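Local coordinates for glycoprotein (Chandipura virus, PDB 5MDM) that probably attaches the virus to host cell receptors and drives fusion of the viral and endosomal membranes when the endosome turns acidic, at residues 216-221 against 254-259; 224-229 against 248-253. One frame throughout, in Å; residues are numbered along the deposited sequence.

Interaction 1 (216-221 against 254-259); sequences RTCRLS and KECPAG
Cys218 and Cys256 form a disulfide that ties the edge strand 218-222 to the loop at 254-259. The strand belongs to a small antiparallel sheet of what is probably the pleckstrin homology-like domain of vesiculovirus G. Beside the disulfide the backbones make a single beta bridge in the parallel pattern, with Arg219 bonded to the residues before and after Glu255. Arg219 N donates to Lys254 O at 2.6 Å, nearly straight. Cys256 N donates to Arg219 O at 2.6 Å and is more bent. Cys218 SG and Cys256 SG are 2.0 Å apart, with a C-S-S-C torsion of 87°. Cys218 SG sits between its own backbone N and carbonyl carbon (chi1 51°), and this position brings it to the sulfur of Cys256. Leu220 packs beside the disulfide, with Leu220 CD1 4.0 Å from Cys256 CB. The side chains of Arg219 and Glu255 run obliquely across each other. Arg219 NH2 and Glu255 OE1 form a long salt bridge of 3.6 Å, with the guanidinium and carboxylate planes 77° apart, so the two flat groups do not pair side by side. The side chain of Lys254 starts away from the strand but turns back at its end. Lys254 NZ comes to 3.7 Å from Cys218 CB and also lies near Thr217 O.

Interaction 2 (224-229 against 248-253); sequences GRNGIK and HLLPLF
The 3-10 turn 250-252 and the residue after it pack on strand 225-229, the middle strand of a three-stranded antiparallel sheet, through Leu250 and Phe253. The contact is side-chain packing, with no hydrogen bond across it. Leu250 reaches the strand with both methyls. Its CG stands anti to the backbone N (chi1 -172°), and the branched end comes nearer to the strand than its CB direction suggests. Leu250 CD2 meets Asn226 CB at 3.6 Å, and the two side chains cross at about a right angle. Leu250 CD1 lies 4.0 Å from Gly227 O and 4.2 Å from Ile228 CG2. The leucine and isoleucine lie alongside each other, pointing opposite ways. The same Ile228 methyl also lies over one face of the Phe253 ring, with Ile228 CG2 4.3 Å from Phe253 CG. Leu249 CD1 and Leu250 O lie in the plane of that ring, at its edge. Phe253 N closes the turn with a hydrogen bond to Leu250 O. Around the contact, Ile228 touches Val236 on strand 235-237 and Phe204 on strand 202-205. Leu249, Leu252 and Phe253 all pack on Ile202 of that latter strand, which lies in a separate four-stranded sheet.

Both interactions join the run 248-259 to one three-stranded sheet. Interaction 2 reaches its middle strand, and interaction 1 its edge strand, the next one over. Along the chain interaction 2 is nested inside the loop that interaction 1 closes, and their centres are about 9 Å apart. Interaction 2 is largely buried and mostly apolar, with Asn226 at its exposed margin. Interaction 1 is partly buried and relies on covalent, backbone and charged links. The two strands pair directly: Leu220 N is 2.9 Å from Gly227 O, a probable hydrogen bond. Arg219 also bridges the contacts, since its side chain packs against Leu250 and its NH1 comes near Phe253 O.

Interaction 1 (216-221 against 254-259)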
loop_
_atom_site.group_PDB
_atom_site.type_symbol
_atom_site.label_atom_id
_atom_site.label_comp_id
_atom_site.label_asym_id
_atom_site.label_seq_id
_atom_site.Cartn_x
_atom_site.Cartn_y
_atom_site.Cartn_z
ATOM N N ARG A 216 -16.036 -21.237 -14.514
ATOM C CA ARG A 216 -16.405 -19.877 -14.142
ATOM C C ARG A 216 -15.552 -18.881 -14.934
ATOM O O ARG A 216 -15.353 -17.741 -14.520
ATOM C CB ARG A 216 -16.243 -19.673 -12.629
ATOM C CG ARG A 216 -17.285 -20.402 -11.774
ATOM C CD ARG A 216 -16.867 -20.502 -10.303
ATOM N NE ARG A 216 -16.715 -19.198 -9.655
ATOM C CZ ARG A 216 -15.683 -18.858 -8.883
ATOM N NH1 ARG A 216 -14.704 -19.726 -8.663
ATOM N NH2 ARG A 216 -15.626 -17.649 -8.335
ATOM N N THR A 217 -15.051 -19.332 -16.080
ATOM C CA THR A 217 -14.211 -18.512 -16.948
ATOM C C THR A 217 -14.976 -18.107 -18.197
ATOM O O THR A 217 -15.569 -18.953 -18.862
ATOM C CB THR A 217 -12.945 -19.272 -17.375
ATOM O OG1 THR A 217 -12.148 -19.545 -16.218
ATOM C CG2 THR A 217 -12.125 -18.459 -18.377
ATOM N N CYS A 218 -14.960 -16.818 -18.524
ATOM C CA CYS A 218 -15.745 -16.341 -19.664
ATOM C C CYS A 218 -14.875 -15.633 -20.701
ATOM O O CYS A 218 -13.795 -15.149 -20.384
ATOM C CB CYS A 218 -16.894 -15.439 -19.197
ATOM S SG CYS A 218 -16.397 -14.113 -18.077
ATOM N N ARG A 219 -15.353 -15.582 -21.941
ATOM C CA ARG A 219 -14.602 -14.984 -23.046
ATOM C C ARG A 219 -14.781 -13.466 -23.084
ATOM O O ARG A 219 -15.890 -12.960 -22.904
ATOM C CB ARG A 219 -15.079 -15.593 -24.360
ATOM C CG ARG A 219 -14.133 -15.418 -25.520
ATOM C CD ARG A 219 -14.631 -16.182 -26.743
ATOM N NE ARG A 219 -15.735 -15.505 -27.418
ATOM C CZ ARG A 219 -16.775 -16.137 -27.947
ATOM N NH1 ARG A 219 -16.850 -17.457 -27.866
ATOM N NH2 ARG A 219 -17.741 -15.453 -28.550
ATOM N N LEU A 220 -13.694 -12.736 -23.317
ATOM C CA LEU A 220 -13.751 -11.273 -23.334
ATOM C C LEU A 220 -12.629 -10.689 -24.181
ATOM O O LEU A 220 -11.490 -11.167 -24.157
ATOM C CB LEU A 220 -13.698 -10.705 -21.909
ATOM C CG LEU A 220 -13.837 -9.198 -21.667
ATOM C CD1 LEU A 220 -14.409 -8.960 -20.289
ATOM C CD2 LEU A 220 -12.506 -8.485 -21.777
ATOM N N SER A 221 -12.965 -9.650 -24.935
ATOM C CA SER A 221 -11.997 -8.980 -25.787
ATOM C C SER A 221 -11.434 -7.782 -25.052
ATOM O O SER A 221 -12.167 -6.864 -24.685
ATOM C CB SER A 221 -12.648 -8.524 -27.089
ATOM O OG SER A 221 -11.689 -7.926 -27.946
ATOM N N LYS A 254 -18.162 -19.113 -22.902
ATOM C CA LYS A 254 -19.234 -18.146 -23.064
ATOM C C LYS A 254 -18.664 -16.733 -23.104
ATOM O O LYS A 254 -17.751 -16.401 -22.343
ATOM C CB LYS A 254 -20.243 -18.279 -21.914
ATOM C CG LYS A 254 -19.604 -18.435 -20.523
ATOM C CD LYS A 254 -20.657 -18.464 -19.415
ATOM C CE LYS A 254 -20.069 -18.900 -18.075
ATOM N NZ LYS A 254 -19.042 -17.951 -17.552
ATOM N N GLU A 255 -19.189 -15.912 -24.008
ATOM C CA GLU A 255 -18.853 -14.494 -24.041
ATOM C C GLU A 255 -19.230 -13.865 -22.702
ATOM O O GLU A 255 -20.221 -14.258 -22.079
ATOM C CB GLU A 255 -19.606 -13.803 -25.174
ATOM C CG GLU A 255 -19.290 -12.327 -25.332
ATOM C CD GLU A 255 -18.291 -12.061 -26.438
ATOM O OE1 GLU A 255 -18.691 -12.105 -27.623
ATOM O OE2 GLU A 255 -17.108 -11.807 -26.122
ATOM N N CYS A 256 -18.437 -12.902 -22.247
ATOM C CA CYS A 256 -18.675 -12.300 -20.943
ATOM C C CYS A 256 -19.854 -11.342 -20.970
ATOM O O CYS A 256 -20.059 -10.644 -21.961
ATOM C CB CYS A 256 -17.414 -11.605 -20.419
ATOM S SG CYS A 256 -16.287 -12.745 -19.575
ATOM N N PRO A 257 -20.645 -11.327 -19.882
ATOM C CA PRO A 257 -21.756 -10.397 -19.678
ATOM C C PRO A 257 -21.340 -8.990 -20.069
ATOM O O PRO A 257 -20.238 -8.571 -19.718
ATOM C CB PRO A 257 -21.965 -10.453 -18.168
ATOM C CG PRO A 257 -21.574 -11.828 -17.794
ATOM C CD PRO A 257 -20.469 -12.227 -18.728
ATOM N N ALA A 258 -22.194 -8.281 -20.796
ATOM C CA ALA A 258 -21.891 -6.917 -21.199
ATOM C C ALA A 258 -21.513 -6.090 -19.977
ATOM O O ALA A 258 -22.129 -6.214 -18.917
ATOM C CB ALA A 258 -23.078 -6.298 -21.920
ATOM N N GLY A 259 -20.475 -5.275 -20.119
ATOM C CA GLY A 259 -20.034 -4.418 -19.036
ATOM C C GLY A 259 -19.143 -5.131 -18.040
ATOM O O GLY A 259 -18.876 -4.613 -16.953
#

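Interaction 2 (224-229 against 248-253)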
loop_
_atom_site.group_PDB
_atom_site.type_symbol
_atom_site.label_atom_id
_atom_site.label_comp_id
_atom_site.label_asym_id
_atom_site.label_seq_id
_atom_site.Cartn_x
_atom_site.Cartn_y
_atom_site.Cartn_z
ATOM N N GLY A 224 -8.100 -4.849 -27.694
ATOM C CA GLY A 224 -8.035 -5.206 -29.095
ATOM C C GLY A 224 -7.649 -6.643 -29.370
ATOM O O GLY A 224 -7.295 -6.979 -30.499
ATOM N N ARG A 225 -7.708 -7.500 -28.358
ATOM C CA ARG A 225 -7.470 -8.923 -28.601
ATOM C C ARG A 225 -8.282 -9.886 -27.736
ATOM O O ARG A 225 -8.643 -9.577 -26.602
ATOM C CB ARG A 225 -5.975 -9.271 -28.590
ATOM C CG ARG A 225 -5.191 -8.916 -27.340
ATOM C CD ARG A 225 -3.706 -9.108 -27.655
ATOM N NE ARG A 225 -2.820 -9.112 -26.492
ATOM C CZ ARG A 225 -2.233 -8.030 -25.988
ATOM N NH1 ARG A 225 -2.455 -6.833 -26.524
ATOM N NH2 ARG A 225 -1.431 -8.147 -24.940
ATOM N N ASN A 226 -8.583 -11.048 -28.310
ATOM C CA ASN A 226 -9.423 -12.039 -27.661
ATOM C C ASN A 226 -8.727 -12.647 -26.471
ATOM O O ASN A 226 -7.524 -12.897 -26.503
ATOM C CB ASN A 226 -9.786 -13.161 -28.629
ATOM C CG ASN A 226 -10.554 -12.668 -29.832
ATOM O OD1 ASN A 226 -11.523 -11.913 -29.709
ATOM N ND2 ASN A 226 -10.125 -13.099 -31.011
ATOM N N GLY A 227 -9.490 -12.893 -25.419
ATOM C CA GLY A 227 -8.947 -13.592 -24.280
ATOM C C GLY A 227 -10.028 -14.123 -23.382
ATOM O O GLY A 227 -11.206 -14.143 -23.728
ATOM N N ILE A 228 -9.613 -14.564 -22.210
ATOM C CA ILE A 228 -10.541 -15.085 -21.242
ATOM C C ILE A 228 -10.323 -14.394 -19.906
ATOM O O ILE A 228 -9.180 -14.154 -19.485
ATOM C CB ILE A 228 -10.392 -16.604 -21.104
ATOM C CG1 ILE A 228 -8.911 -16.984 -21.050
ATOM C CG2 ILE A 228 -11.052 -17.304 -22.279
ATOM C CD1 ILE A 228 -8.663 -18.472 -20.967
ATOM N N LYS A 229 -11.434 -14.030 -19.279
ATOM C CA LYS A 229 -11.432 -13.549 -17.917
ATOM C C LYS A 229 -11.676 -14.733 -16.997
ATOM O O LYS A 229 -12.654 -15.482 -17.146
ATOM C CB LYS A 229 -12.500 -12.474 -17.699
ATOM C CG LYS A 229 -12.443 -11.832 -16.320
ATOM C CD LYS A 229 -13.666 -10.971 -16.053
ATOM C CE LYS A 229 -14.444 -11.477 -14.847
ATOM N NZ LYS A 229 -14.788 -12.928 -14.974
ATOM N N HIS A 248 -10.297 -26.014 -31.306
ATOM C CA HIS A 248 -10.291 -24.600 -30.939
ATOM C C HIS A 248 -10.654 -24.371 -29.458
ATOM O O HIS A 248 -11.748 -24.723 -29.012
ATOM C CB HIS A 248 -11.280 -23.862 -31.836
ATOM C CG HIS A 248 -12.558 -24.613 -32.060
ATOM N ND1 HIS A 248 -12.694 -25.578 -33.036
ATOM C CD2 HIS A 248 -13.753 -24.554 -31.424
ATOM C CE1 HIS A 248 -13.917 -26.075 -32.996
ATOM N NE2 HIS A 248 -14.582 -25.469 -32.029
ATOM N N LEU A 249 -9.735 -23.780 -28.699
ATOM C CA LEU A 249 -9.931 -23.611 -27.258
ATOM C C LEU A 249 -10.866 -22.456 -26.898
ATOM O O LEU A 249 -11.731 -22.592 -26.033
ATOM C CB LEU A 249 -8.584 -23.433 -26.544
ATOM C CG LEU A 249 -8.686 -23.054 -25.063
ATOM C CD1 LEU A 249 -9.380 -24.156 -24.277
ATOM C CD2 LEU A 249 -7.322 -22.729 -24.465
ATOM N N LEU A 250 -10.673 -21.320 -27.559
ATOM C CA LEU A 250 -11.437 -20.107 -27.268
ATOM C C LEU A 250 -12.973 -20.233 -27.362
ATOM O O LEU A 250 -13.680 -19.795 -26.449
ATOM C CB LEU A 250 -10.927 -18.942 -28.126
ATOM C CG LEU A 250 -11.478 -17.549 -27.826
ATOM C CD1 LEU A 250 -11.092 -17.103 -26.429
ATOM C CD2 LEU A 250 -10.978 -16.558 -28.851
ATOM N N PRO A 251 -13.499 -20.830 -28.450
ATOM C CA PRO A 251 -14.962 -20.909 -28.578
ATOM C C PRO A 251 -15.664 -21.731 -27.494
ATOM O O PRO A 251 -16.889 -21.667 -27.388
ATOM C CB PRO A 251 -15.150 -21.582 -29.938
ATOM C CG PRO A 251 -13.917 -21.258 -30.682
ATOM C CD PRO A 251 -12.837 -21.331 -29.668
ATOM N N LEU A 252 -14.906 -22.483 -26.705
ATOM C CA LEU A 252 -15.472 -23.287 -25.632
ATOM C C LEU A 252 -16.042 -22.429 -24.508
ATOM O O LEU A 252 -16.718 -22.945 -23.615
ATOM C CB LEU A 252 -14.404 -24.213 -25.056
ATOM C CG LEU A 252 -14.292 -25.646 -25.571
ATOM C CD1 LEU A 252 -14.248 -25.659 -27.068
ATOM C CD2 LEU A 252 -13.046 -26.304 -24.990
ATOM N N PHE A 253 -15.763 -21.128 -24.548
ATOM C CA PHE A 253 -16.104 -20.249 -23.432
ATOM C C PHE A 253 -17.174 -19.228 -23.781
ATOM O O PHE A 253 -17.106 -18.570 -24.817
ATOM C CB PHE A 253 -14.849 -19.560 -22.884
ATOM C CG PHE A 253 -13.842 -20.516 -22.334
ATOM C CD1 PHE A 253 -12.879 -21.072 -23.156
ATOM C CD2 PHE A 253 -13.874 -20.882 -21.002
ATOM C CE1 PHE A 253 -11.959 -21.968 -22.656
ATOM C CE2 PHE A 253 -12.953 -21.773 -20.496
ATOM C CZ PHE A 253 -11.996 -22.320 -21.324
#